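Local coordinates for putative type VI secretion protein (Escherichia coli, PDB 3U66) that probably serves as an inner-membrane-anchored component of the type VI secretion machinery, here represented by its helical cytoplasmic domain, at residues 69-74 with 86-91; 38-43 with 95-100; 11-16 with 65-70; 106-111 with 138-143. All coordinates share one frame; numbering follows the deposited sequence.

Contact 1: residues 69-74 with 86-91; sequences ALLDES and RTWQQD
W88 reaches from the short helix 87-90 to the side of helix 57-76, where L71 and D72 receive the benzene rim of its indole (CE3, CZ3, CH2). Its CB points toward that helix, chi1 (-48°, CG anti to the carbonyl carbon) swings the ring there, and chi2 of 66° sets which side faces L71 and D72. CE3 is the first ring atom to arrive: D72 OD1 stands 3.3 Å from W88 CE3, close to the ring plane, with the carboxylate turned 89° to the indole. The slightly positive rim of an aromatic ring is likely to tolerate an acid here. OD1 accepts the backbone N of L93 and OD2 that of Q94, so two amides satisfy the buried carboxylate, which is probably ionised. Farther along the rim, CZ3 and CH2 meet the branch carbon of L71, with L71 CG 4.0 Å from W88 CZ3. This branched apolar group also touches V20 and L23 of helix 7-24. Y36 of helix 32-52 adds an edge-to-face partner for W88. The indole packs where the short helix 87-90 meets helices 32-52 and 57-76, a buried interhelical contact of the all-helical DotU domain.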
loop_
_atom_site.group_PDB
_atom_site.type_symbol
_atom_site.label_atom_id
_atom_site.label_comp_id
_atom_site.label_asym_id
_atom_site.label_seq_id
_atom_site.Cartn_x
_atom_site.Cartn_y
_atom_site.Cartn_z
ATOM N N ALA A 69 -2.694 3.488 -3.319
ATOM C CA ALA A 69 -1.851 2.593 -4.113
ATOM C C ALA A 69 -2.120 1.122 -3.782
ATOM O O ALA A 69 -2.109 0.287 -4.691
ATOM C CB ALA A 69 -0.388 2.921 -3.877
ATOM N N LEU A 70 -2.384 0.812 -2.490
ATOM C CA LEU A 70 -2.686 -0.542 -2.022
ATOM C C LEU A 70 -4.054 -1.001 -2.558
ATOM O O LEU A 70 -4.145 -2.052 -3.207
ATOM C CB LEU A 70 -2.581 -0.638 -0.469
ATOM C CG LEU A 70 -3.123 -1.886 0.262
ATOM C CD1 LEU A 70 -2.384 -3.163 -0.139
ATOM C CD2 LEU A 70 -3.084 -1.691 1.759
ATOM N N LEU A 71 -5.097 -0.190 -2.319
ATOM C CA LEU A 71 -6.472 -0.440 -2.756
ATOM C C LEU A 71 -6.618 -0.506 -4.285
ATOM O O LEU A 71 -7.283 -1.415 -4.770
ATOM C CB LEU A 71 -7.411 0.610 -2.147
ATOM C CG LEU A 71 -8.921 0.444 -2.322
ATOM C CD1 LEU A 71 -9.398 -0.979 -2.008
ATOM C CD2 LEU A 71 -9.641 1.425 -1.453
ATOM N N ASP A 72 -5.977 0.419 -5.037
ATOM C CA ASP A 72 -5.994 0.426 -6.510
ATOM C C ASP A 72 -5.398 -0.862 -7.077
ATOM O O ASP A 72 -5.999 -1.459 -7.969
ATOM C CB ASP A 72 -5.227 1.635 -7.081
ATOM C CG ASP A 72 -5.934 2.974 -7.000
ATOM O OD1 ASP A 72 -7.179 2.994 -7.040
ATOM O OD2 ASP A 72 -5.240 4.001 -6.958
ATOM N N GLU A 73 -4.231 -1.295 -6.552
ATOM C CA GLU A 73 -3.543 -2.511 -6.991
ATOM C C GLU A 73 -4.346 -3.792 -6.734
ATOM O O GLU A 73 -4.381 -4.647 -7.615
ATOM C CB GLU A 73 -2.140 -2.612 -6.377
ATOM C CG GLU A 73 -1.232 -3.575 -7.121
ATOM C CD GLU A 73 -0.057 -4.063 -6.307
ATOM O OE1 GLU A 73 -0.242 -4.953 -5.444
ATOM O OE2 GLU A 73 1.054 -3.538 -6.527
ATOM N N SER A 74 -4.992 -3.919 -5.553
ATOM C CA SER A 74 -5.797 -5.102 -5.204
ATOM C C SER A 74 -7.085 -5.236 -6.034
ATOM O O SER A 74 -7.610 -6.345 -6.171
ATOM C CB SER A 74 -6.081 -5.169 -3.706
ATOM O OG SER A 74 -6.240 -3.886 -3.124
ATOM N N ARG A 86 -13.804 -0.984 -14.590
ATOM C CA ARG A 86 -13.155 -0.128 -15.591
ATOM C C ARG A 86 -13.337 1.371 -15.282
ATOM O O ARG A 86 -13.144 2.234 -16.136
ATOM C CB ARG A 86 -13.574 -0.501 -17.016
ATOM N N THR A 87 -13.707 1.659 -14.032
ATOM C CA THR A 87 -13.877 2.996 -13.457
ATOM C C THR A 87 -12.515 3.373 -12.867
ATOM O O THR A 87 -12.012 4.475 -13.109
ATOM C CB THR A 87 -15.002 2.987 -12.397
ATOM O OG1 THR A 87 -16.206 2.513 -12.998
ATOM C CG2 THR A 87 -15.250 4.377 -11.776
ATOM N N TRP A 88 -11.897 2.395 -12.147
ATOM C CA TRP A 88 -10.542 2.469 -11.585
ATOM C C TRP A 88 -9.590 2.413 -12.785
ATOM O O TRP A 88 -8.734 3.288 -12.936
ATOM C CB TRP A 88 -10.227 1.287 -10.636
ATOM C CG TRP A 88 -11.261 0.981 -9.607
ATOM C CD1 TRP A 88 -12.523 0.516 -9.831
ATOM C CD2 TRP A 88 -11.077 0.965 -8.200
ATOM N NE1 TRP A 88 -13.159 0.282 -8.645
ATOM C CE2 TRP A 88 -12.292 0.536 -7.624
ATOM C CE3 TRP A 88 -10.008 1.289 -7.359
ATOM C CZ2 TRP A 88 -12.475 0.425 -6.261
ATOM C CZ3 TRP A 88 -10.198 1.177 -5.999
ATOM C CH2 TRP A 88 -11.427 0.763 -5.466
ATOM N N GLN A 89 -9.782 1.403 -13.674
ATOM C CA GLN A 89 -8.984 1.255 -14.886
ATOM C C GLN A 89 -8.932 2.620 -15.593
ATOM O O GLN A 89 -7.835 3.097 -15.891
ATOM C CB GLN A 89 -9.546 0.138 -15.788
ATOM N N GLN A 90 -10.110 3.276 -15.777
ATOM C CA GLN A 90 -10.221 4.602 -16.383
ATOM C C GLN A 90 -9.562 5.641 -15.464
ATOM O O GLN A 90 -8.586 6.266 -15.875
ATOM C CB GLN A 90 -11.694 4.966 -16.665
ATOM N N ASP A 91 -10.079 5.812 -14.224
ATOM C CA ASP A 91 -9.551 6.772 -13.242
ATOM C C ASP A 91 -9.410 6.145 -11.842
ATOM O O ASP A 91 -10.407 6.059 -11.119
ATOM C CB ASP A 91 -10.414 8.051 -13.181
ATOM C CG ASP A 91 -10.508 8.823 -14.483
ATOM O OD1 ASP A 91 -9.454 9.025 -15.137
ATOM O OD2 ASP A 91 -11.626 9.271 -14.825
#

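Contact 2: residues 38-43 with 95-100; sequences RACQLV and AHFFGT
V43 lays its CG1 methyl over the centre of the F97 ring, 3.7 Å from V43 CG1 to the ring centroid and only 8° off the normal. This CH-pi contact depends on chi1 of 174°, which sets CG1 anti to the backbone N. The opposite face of F97 is occupied toward its rim by its neighbour H96, through CD2, so the phenyl lies between a methyl and an imidazole. C40, one turn before V43 on helix 32-52, adds two further touches: its carbonyl O is 3.7 Å from F97 CZ, while C40 SG lies 4.0 Å from F97 CE2 in an oblique sulfur-aromatic approach. Within the DotU helical bundle, these contacts seat the short helix 93-98 against the long helix 32-52. Replacing F97 by an alanine is likely to leave the V43 methyl without its aromatic face and to open a gap between the two helices. The sulfur also approaches H96 obliquely, with C40 SG 3.9 Å from H96 CD2; a small, polarisable thiol suits a place shared by two rings. K44 and R47 of helix 32-52 touch F97 as well, and L93 packs on C40.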
loop_
_atom_site.group_PDB
_atom_site.type_symbol
_atom_site.label_atom_id
_atom_site.label_comp_id
_atom_site.label_asym_id
_atom_site.label_seq_id
_atom_site.Cartn_x
_atom_site.Cartn_y
_atom_site.Cartn_z
ATOM N N ARG A 38 -17.520 3.768 -2.112
ATOM C CA ARG A 38 -17.215 3.383 -0.733
ATOM C C ARG A 38 -15.734 3.613 -0.475
ATOM O O ARG A 38 -15.396 4.212 0.543
ATOM C CB ARG A 38 -17.592 1.917 -0.488
ATOM C CG ARG A 38 -18.125 1.644 0.917
ATOM C CD ARG A 38 -17.151 0.869 1.788
ATOM N NE ARG A 38 -17.047 -0.531 1.375
ATOM C CZ ARG A 38 -16.616 -1.520 2.152
ATOM N NH1 ARG A 38 -16.251 -1.278 3.408
ATOM N NH2 ARG A 38 -16.547 -2.758 1.683
ATOM N N ALA A 39 -14.866 3.224 -1.439
ATOM C CA ALA A 39 -13.416 3.430 -1.398
ATOM C C ALA A 39 -13.104 4.911 -1.196
ATOM O O ALA A 39 -12.372 5.243 -0.270
ATOM C CB ALA A 39 -12.778 2.937 -2.687
ATOM N N CYS A 40 -13.700 5.791 -2.032
ATOM C CA CYS A 40 -13.566 7.248 -1.991
ATOM C C CYS A 40 -13.916 7.816 -0.611
ATOM O O CYS A 40 -13.128 8.583 -0.049
ATOM C CB CYS A 40 -14.420 7.885 -3.080
ATOM S SG CYS A 40 -13.641 7.924 -4.714
ATOM N N GLN A 41 -15.089 7.413 -0.061
ATOM C CA GLN A 41 -15.596 7.849 1.244
ATOM C C GLN A 41 -14.666 7.438 2.381
ATOM O O GLN A 41 -14.475 8.202 3.326
ATOM C CB GLN A 41 -17.032 7.341 1.505
ATOM C CG GLN A 41 -18.100 7.810 0.505
ATOM C CD GLN A 41 -18.001 9.268 0.103
ATOM O OE1 GLN A 41 -18.142 10.189 0.920
ATOM N NE2 GLN A 41 -17.759 9.506 -1.179
ATOM N N LEU A 42 -14.071 6.243 2.262
ATOM C CA LEU A 42 -13.119 5.698 3.219
ATOM C C LEU A 42 -11.811 6.523 3.258
ATOM O O LEU A 42 -11.305 6.838 4.344
ATOM C CB LEU A 42 -12.847 4.235 2.873
ATOM C CG LEU A 42 -13.087 3.267 4.027
ATOM C CD1 LEU A 42 -13.517 1.931 3.493
ATOM C CD2 LEU A 42 -11.775 3.073 4.923
ATOM N N VAL A 43 -11.300 6.905 2.067
ATOM C CA VAL A 43 -10.103 7.733 1.899
ATOM C C VAL A 43 -10.375 9.124 2.495
ATOM O O VAL A 43 -9.549 9.625 3.252
ATOM C CB VAL A 43 -9.659 7.792 0.411
ATOM C CG1 VAL A 43 -8.512 8.774 0.196
ATOM C CG2 VAL A 43 -9.276 6.409 -0.108
ATOM N N ALA A 95 -5.068 8.647 -9.086
ATOM C CA ALA A 95 -5.277 9.689 -10.090
ATOM C C ALA A 95 -6.307 10.680 -9.589
ATOM O O ALA A 95 -6.135 11.882 -9.792
ATOM C CB ALA A 95 -5.722 9.070 -11.407
ATOM N N HIS A 96 -7.358 10.179 -8.905
ATOM C CA HIS A 96 -8.455 10.971 -8.357
ATOM C C HIS A 96 -8.015 11.857 -7.196
ATOM O O HIS A 96 -8.329 13.045 -7.181
ATOM C CB HIS A 96 -9.639 10.068 -7.965
ATOM C CG HIS A 96 -10.794 10.803 -7.347
ATOM N ND1 HIS A 96 -11.577 11.685 -8.080
ATOM C CD2 HIS A 96 -11.258 10.764 -6.075
ATOM C CE1 HIS A 96 -12.469 12.163 -7.226
ATOM N NE2 HIS A 96 -12.319 11.634 -6.010
ATOM N N PHE A 97 -7.273 11.287 -6.240
ATOM C CA PHE A 97 -6.799 11.986 -5.046
ATOM C C PHE A 97 -5.388 12.577 -5.136
ATOM O O PHE A 97 -5.110 13.543 -4.415
ATOM C CB PHE A 97 -6.908 11.071 -3.821
ATOM C CG PHE A 97 -8.311 10.824 -3.329
ATOM C CD1 PHE A 97 -8.978 11.781 -2.570
ATOM C CD2 PHE A 97 -8.947 9.614 -3.573
ATOM C CE1 PHE A 97 -10.266 11.542 -2.089
ATOM C CE2 PHE A 97 -10.238 9.375 -3.090
ATOM C CZ PHE A 97 -10.886 10.340 -2.348
ATOM N N PHE A 98 -4.498 12.017 -5.993
ATOM C CA PHE A 98 -3.101 12.479 -6.066
ATOM C C PHE A 98 -2.566 12.952 -7.414
ATOM O O PHE A 98 -1.506 13.579 -7.465
ATOM C CB PHE A 98 -2.135 11.489 -5.374
ATOM C CG PHE A 98 -2.425 11.285 -3.902
ATOM C CD1 PHE A 98 -1.986 12.204 -2.954
ATOM C CD2 PHE A 98 -3.155 10.185 -3.469
ATOM C CE1 PHE A 98 -2.265 12.020 -1.594
ATOM C CE2 PHE A 98 -3.432 10.000 -2.109
ATOM C CZ PHE A 98 -2.978 10.916 -1.180
ATOM N N GLY A 99 -3.290 12.658 -8.481
ATOM C CA GLY A 99 -2.901 13.073 -9.822
ATOM C C GLY A 99 -1.734 12.305 -10.409
ATOM O O GLY A 99 -0.882 12.895 -11.079
ATOM N N THR A 100 -1.695 10.984 -10.171
ATOM C CA THR A 100 -0.681 10.075 -10.718
ATOM C C THR A 100 -1.308 8.729 -11.124
ATOM O O THR A 100 -2.376 8.366 -10.638
ATOM C CB THR A 100 0.567 9.934 -9.788
ATOM O OG1 THR A 100 1.471 8.974 -10.357
ATOM C CG2 THR A 100 0.213 9.501 -8.348
#

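Contact 3: residues 11-16 with 65-70; sequences QIFYPG and YAFCAL
The phenyl rings of F13 and F67 meet obliquely, their planes 35° apart and their centroids separated by 5.5 Å, while the outer edge of F67 runs up to the backbone of G16. The two side chains slide past each other in opposite directions. As a result the CD1-CE1 side of F13 rests on the root of F67: F13 CE1 is 3.8 Å from F67 CB, and F13 CD1 is equally far from F67 CD1. In F67 the ring is carried anti to the backbone N (chi1 -174°), which extends it past F13 to the next turn of helix 7-24. There F67 CZ comes to 3.4 Å from G16 CA, and F67 CE1 to 3.5 Å from G16 C, both near the ring plane. Glycine suits this position because, with no side chain on that side, the phenyl can approach the main chain directly. Phenylalanine suits the other positions by filling buried space without any polar group to satisfy. F13 also touches A46 and L50 of helix 32-52 and C127 of helix 122-133, whereas F67 packs on M19 and V20 farther along helix 7-24. The two phenyl rings and the bare backbone of G16 thereby join helix 7-24 to helix 57-76 in the interior of the DotU helical bundle.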
loop_
_atom_site.group_PDB
_atom_site.type_symbol
_atom_site.label_atom_id
_atom_site.label_comp_id
_atom_site.label_asym_id
_atom_site.label_seq_id
_atom_site.Cartn_x
_atom_site.Cartn_y
_atom_site.Cartn_z
ATOM N N GLN A 11 -6.131 2.437 13.710
ATOM C CA GLN A 11 -7.561 2.568 14.008
ATOM C C GLN A 11 -8.311 3.203 12.816
ATOM O O GLN A 11 -9.435 2.792 12.520
ATOM C CB GLN A 11 -7.726 3.509 15.212
ATOM C CG GLN A 11 -8.196 2.902 16.516
ATOM C CD GLN A 11 -8.516 3.975 17.557
ATOM O OE1 GLN A 11 -8.642 5.184 17.269
ATOM N NE2 GLN A 11 -8.677 3.550 18.805
ATOM N N ILE A 12 -7.707 4.248 12.187
ATOM C CA ILE A 12 -8.253 4.994 11.042
ATOM C C ILE A 12 -8.291 4.107 9.778
ATOM O O ILE A 12 -9.265 4.160 9.023
ATOM C CB ILE A 12 -7.429 6.295 10.739
ATOM C CG1 ILE A 12 -6.954 7.093 11.973
ATOM C CG2 ILE A 12 -8.101 7.185 9.718
ATOM C CD1 ILE A 12 -7.990 7.841 12.821
ATOM N N PHE A 13 -7.211 3.344 9.522
ATOM C CA PHE A 13 -7.089 2.531 8.319
ATOM C C PHE A 13 -7.626 1.111 8.407
ATOM O O PHE A 13 -7.790 0.489 7.359
ATOM C CB PHE A 13 -5.647 2.549 7.788
ATOM C CG PHE A 13 -5.178 3.858 7.196
ATOM C CD1 PHE A 13 -5.653 4.294 5.962
ATOM C CD2 PHE A 13 -4.231 4.637 7.852
ATOM C CE1 PHE A 13 -5.212 5.500 5.413
ATOM C CE2 PHE A 13 -3.796 5.847 7.308
ATOM C CZ PHE A 13 -4.294 6.274 6.096
ATOM N N TYR A 14 -7.918 0.598 9.630
ATOM C CA TYR A 14 -8.447 -0.765 9.834
ATOM C C TYR A 14 -9.658 -1.123 8.950
ATOM O O TYR A 14 -9.578 -2.143 8.267
ATOM C CB TYR A 14 -8.727 -1.082 11.321
ATOM C CG TYR A 14 -7.559 -1.648 12.092
ATOM C CD1 TYR A 14 -6.840 -2.742 11.618
ATOM C CD2 TYR A 14 -7.240 -1.168 13.363
ATOM C CE1 TYR A 14 -5.773 -3.276 12.331
ATOM C CE2 TYR A 14 -6.174 -1.691 14.088
ATOM C CZ TYR A 14 -5.444 -2.747 13.569
ATOM O OH TYR A 14 -4.401 -3.276 14.281
ATOM N N PRO A 15 -10.754 -0.327 8.877
ATOM C CA PRO A 15 -11.867 -0.709 7.984
ATOM C C PRO A 15 -11.435 -0.904 6.521
ATOM O O PRO A 15 -11.827 -1.885 5.884
ATOM C CB PRO A 15 -12.861 0.453 8.138
ATOM C CG PRO A 15 -12.534 1.079 9.426
ATOM C CD PRO A 15 -11.045 0.960 9.549
ATOM N N GLY A 16 -10.602 0.017 6.023
ATOM C CA GLY A 16 -10.066 -0.010 4.668
ATOM C C GLY A 16 -9.127 -1.174 4.447
ATOM O O GLY A 16 -9.226 -1.876 3.432
ATOM N N TYR A 65 -1.547 7.975 0.532
ATOM C CA TYR A 65 -0.972 7.617 -0.762
ATOM C C TYR A 65 -0.775 6.103 -0.827
ATOM O O TYR A 65 -1.272 5.467 -1.757
ATOM C CB TYR A 65 0.367 8.345 -0.992
ATOM C CG TYR A 65 0.920 8.167 -2.389
ATOM C CD1 TYR A 65 1.809 7.141 -2.685
ATOM C CD2 TYR A 65 0.568 9.044 -3.414
ATOM C CE1 TYR A 65 2.304 6.959 -3.973
ATOM C CE2 TYR A 65 1.063 8.878 -4.704
ATOM C CZ TYR A 65 1.923 7.829 -4.982
ATOM O OH TYR A 65 2.408 7.645 -6.249
ATOM N N ALA A 66 -0.088 5.534 0.196
ATOM C CA ALA A 66 0.184 4.101 0.323
ATOM C C ALA A 66 -1.112 3.321 0.314
ATOM O O ALA A 66 -1.189 2.310 -0.376
ATOM C CB ALA A 66 0.965 3.817 1.597
ATOM N N PHE A 67 -2.146 3.826 1.008
ATOM C CA PHE A 67 -3.464 3.183 1.029
ATOM C C PHE A 67 -4.154 3.195 -0.334
ATOM O O PHE A 67 -4.746 2.175 -0.704
ATOM C CB PHE A 67 -4.384 3.784 2.101
ATOM C CG PHE A 67 -5.685 3.040 2.228
ATOM C CD1 PHE A 67 -5.766 1.878 2.984
ATOM C CD2 PHE A 67 -6.828 3.492 1.582
ATOM C CE1 PHE A 67 -6.966 1.182 3.086
ATOM C CE2 PHE A 67 -8.028 2.791 1.683
ATOM C CZ PHE A 67 -8.085 1.642 2.432
ATOM N N CYS A 68 -4.122 4.353 -1.051
ATOM C CA CYS A 68 -4.707 4.509 -2.384
ATOM C C CYS A 68 -4.037 3.527 -3.339
ATOM O O CYS A 68 -4.723 2.778 -4.023
ATOM C CB CYS A 68 -4.578 5.946 -2.879
ATOM S SG CYS A 68 -5.842 7.073 -2.234
ATOM N N ALA A 69 -2.694 3.488 -3.319
ATOM C CA ALA A 69 -1.851 2.593 -4.113
ATOM C C ALA A 69 -2.120 1.122 -3.782
ATOM O O ALA A 69 -2.109 0.287 -4.691
ATOM C CB ALA A 69 -0.388 2.921 -3.877
ATOM N N LEU A 70 -2.384 0.812 -2.490
ATOM C CA LEU A 70 -2.686 -0.542 -2.022
ATOM C C LEU A 70 -4.054 -1.001 -2.558
ATOM O O LEU A 70 -4.145 -2.052 -3.207
ATOM C CB LEU A 70 -2.581 -0.638 -0.469
ATOM C CG LEU A 70 -3.123 -1.886 0.262
ATOM C CD1 LEU A 70 -2.384 -3.163 -0.139
ATOM C CD2 LEU A 70 -3.084 -1.691 1.759
#

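Contact 4: residues 106-111 with 138-143; sequences ELWERI and GQYRSQ
An irregular loop between helices 122-133 and 148-157 crosses helix 103-115 here, and the indole of W108 is the surface it crosses. W108 points toward the loop, and Y140 meets it edge-to-face: the tyrosine edge is turned to the five-membered ring, with planes at 87° and the two centroids 5.3 Å apart. Y140 CD1 leads, lying 3.6 Å from W108 CG. Just behind it, Y140 CB stands over the same face, 4.1 Å from the centroid of the five-membered ring and 13° off its normal, a CH-pi contact. With CG of Y140 anti to the backbone N (chi1 -178°) and chi2 near a right angle, the ring stands so that its CD1 edge, beside CB, meets the indole. I111, one turn along the helix, places CD1 on the opposite face of W108. At the indole edge runs the main chain, where W108 NE1 is 4.2 Å from G138 CA; the indole N-H itself is bonded to the carbonyl O of T137. G138 has positive phi, easily adopted by a residue without a CB. Tryptophan suits this place by offering a broad apolar face and one edge donor. A leucine in place of W108 would probably leave the T137 carbonyl without this donor and deprive Y140 of the flat face on which its edge rests. R148 and V151 of helix 148-157 touch both aromatic residues, so indole and phenol form an edge-to-face aromatic pair that packs the loop on helix 103-115, beside helix 148-157 in this all-helical domain.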
loop_
_atom_site.group_PDB
_atom_site.type_symbol
_atom_site.label_atom_id
_atom_site.label_comp_id
_atom_site.label_asym_id
_atom_site.label_seq_id
_atom_site.Cartn_x
_atom_site.Cartn_y
_atom_site.Cartn_z
ATOM N N GLU A 106 6.391 4.961 -7.845
ATOM C CA GLU A 106 6.796 6.010 -6.912
ATOM C C GLU A 106 6.540 5.788 -5.422
ATOM O O GLU A 106 7.144 6.499 -4.615
ATOM C CB GLU A 106 6.513 7.445 -7.407
ATOM C CG GLU A 106 5.066 7.774 -7.707
ATOM N N LEU A 107 5.723 4.773 -5.037
ATOM C CA LEU A 107 5.532 4.452 -3.614
ATOM C C LEU A 107 6.802 3.780 -3.058
ATOM O O LEU A 107 7.175 4.031 -1.917
ATOM C CB LEU A 107 4.272 3.607 -3.355
ATOM C CG LEU A 107 3.993 3.147 -1.909
ATOM C CD1 LEU A 107 3.784 4.338 -0.953
ATOM C CD2 LEU A 107 2.810 2.217 -1.866
ATOM N N TRP A 108 7.478 2.961 -3.886
ATOM C CA TRP A 108 8.753 2.326 -3.554
ATOM C C TRP A 108 9.829 3.392 -3.392
ATOM O O TRP A 108 10.644 3.301 -2.483
ATOM C CB TRP A 108 9.160 1.301 -4.629
ATOM C CG TRP A 108 8.513 -0.030 -4.428
ATOM C CD1 TRP A 108 7.545 -0.596 -5.205
ATOM C CD2 TRP A 108 8.687 -0.911 -3.310
ATOM N NE1 TRP A 108 7.141 -1.794 -4.665
ATOM C CE2 TRP A 108 7.821 -2.007 -3.495
ATOM C CE3 TRP A 108 9.497 -0.875 -2.163
ATOM C CZ2 TRP A 108 7.728 -3.055 -2.575
ATOM C CZ3 TRP A 108 9.432 -1.934 -1.271
ATOM C CH2 TRP A 108 8.566 -3.013 -1.487
ATOM N N GLU A 109 9.800 4.414 -4.264
ATOM C CA GLU A 109 10.698 5.572 -4.274
ATOM C C GLU A 109 10.462 6.358 -2.964
ATOM O O GLU A 109 11.424 6.797 -2.326
ATOM C CB GLU A 109 10.360 6.446 -5.500
ATOM C CG GLU A 109 11.459 7.380 -5.971
ATOM C CD GLU A 109 11.124 8.219 -7.194
ATOM O OE1 GLU A 109 9.968 8.157 -7.676
ATOM O OE2 GLU A 109 12.026 8.947 -7.670
ATOM N N ARG A 110 9.186 6.449 -2.545
ATOM C CA ARG A 110 8.717 7.123 -1.346
ATOM C C ARG A 110 9.101 6.378 -0.069
ATOM O O ARG A 110 9.367 7.022 0.936
ATOM C CB ARG A 110 7.197 7.333 -1.437
ATOM C CG ARG A 110 6.580 8.130 -0.307
ATOM C CD ARG A 110 6.458 9.621 -0.567
ATOM N NE ARG A 110 5.634 9.911 -1.746
ATOM C CZ ARG A 110 4.392 10.396 -1.734
ATOM N NH1 ARG A 110 3.800 10.672 -0.583
ATOM N NH2 ARG A 110 3.751 10.617 -2.863
ATOM N N ILE A 111 9.124 5.037 -0.091
ATOM C CA ILE A 111 9.539 4.210 1.058
ATOM C C ILE A 111 11.039 4.407 1.344
ATOM O O ILE A 111 11.431 4.569 2.502
ATOM C CB ILE A 111 9.137 2.702 0.897
ATOM C CG1 ILE A 111 7.598 2.517 0.991
ATOM C CG2 ILE A 111 9.847 1.794 1.943
ATOM C CD1 ILE A 111 7.039 1.240 0.363
ATOM N N GLY A 138 3.596 -3.471 -6.457
ATOM C CA GLY A 138 3.957 -2.351 -7.313
ATOM C C GLY A 138 4.876 -2.762 -8.445
ATOM O O GLY A 138 4.835 -3.910 -8.904
ATOM N N GLN A 139 5.696 -1.816 -8.912
ATOM C CA GLN A 139 6.694 -2.030 -9.952
ATOM C C GLN A 139 7.980 -1.362 -9.463
ATOM O O GLN A 139 8.196 -0.168 -9.683
ATOM C CB GLN A 139 6.255 -1.470 -11.318
ATOM C CG GLN A 139 4.949 -2.039 -11.885
ATOM C CD GLN A 139 3.753 -1.180 -11.534
ATOM O OE1 GLN A 139 3.762 0.052 -11.681
ATOM N NE2 GLN A 139 2.676 -1.815 -11.088
ATOM N N TYR A 140 8.794 -2.126 -8.725
ATOM C CA TYR A 140 10.059 -1.650 -8.175
ATOM C C TYR A 140 11.113 -1.549 -9.267
ATOM O O TYR A 140 11.279 -2.464 -10.086
ATOM C CB TYR A 140 10.540 -2.572 -7.044
ATOM C CG TYR A 140 11.824 -2.129 -6.363
ATOM C CD1 TYR A 140 11.798 -1.223 -5.308
ATOM C CD2 TYR A 140 13.051 -2.675 -6.728
ATOM C CE1 TYR A 140 12.973 -0.828 -4.664
ATOM C CE2 TYR A 140 14.233 -2.282 -6.095
ATOM C CZ TYR A 140 14.191 -1.363 -5.059
ATOM O OH TYR A 140 15.355 -0.978 -4.428
ATOM N N ARG A 141 11.796 -0.401 -9.281
ATOM C CA ARG A 141 12.878 -0.064 -10.200
ATOM C C ARG A 141 13.951 0.626 -9.364
ATOM O O ARG A 141 13.617 1.375 -8.439
ATOM C CB ARG A 141 12.420 0.908 -11.317
ATOM C CG ARG A 141 11.011 0.718 -11.876
ATOM C CD ARG A 141 11.004 0.040 -13.226
ATOM N NE ARG A 141 10.629 -1.372 -13.119
ATOM C CZ ARG A 141 9.452 -1.869 -13.496
ATOM N NH1 ARG A 141 8.526 -1.083 -14.023
ATOM N NH2 ARG A 141 9.208 -3.167 -13.359
ATOM N N SER A 142 15.232 0.385 -9.688
ATOM C CA SER A 142 16.376 1.006 -9.013
ATOM C C SER A 142 17.629 0.793 -9.839
ATOM O O SER A 142 18.197 -0.311 -9.823
ATOM C CB SER A 142 16.572 0.460 -7.598
ATOM O OG SER A 142 17.454 1.297 -6.865
ATOM N N GLN A 143 18.063 1.839 -10.579
ATOM C CA GLN A 143 19.276 1.749 -11.397
ATOM C C GLN A 143 20.530 1.801 -10.508
ATOM O O GLN A 143 21.328 2.744 -10.577
ATOM C CB GLN A 143 19.288 2.767 -12.567
ATOM C CG GLN A 143 18.253 2.471 -13.674
ATOM C CD GLN A 143 18.509 1.250 -14.564
ATOM O OE1 GLN A 143 18.032 1.188 -15.703
ATOM N NE2 GLN A 143 19.212 0.224 -14.081
#

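From the N terminus, helix 7-24 enters contact 3, which closes on helix 57-76 after the chain has passed through helix 32-52. That intervening helix opens contact 2, which closes only at helix 93-98, so contacts 2 and 3 cross, binding the first three long helices and the short helix 93-98 together. Contact 1 begins on helix 57-76, where contact 3 ends, and closes at helix 87-90, its loop nested inside that of contact 2; A39 touches both L71 and W88. Contact 4 follows in series, tying helix 103-115 to the later loop. It is still joined to the earlier part, since Y65 and A66 pack on L107.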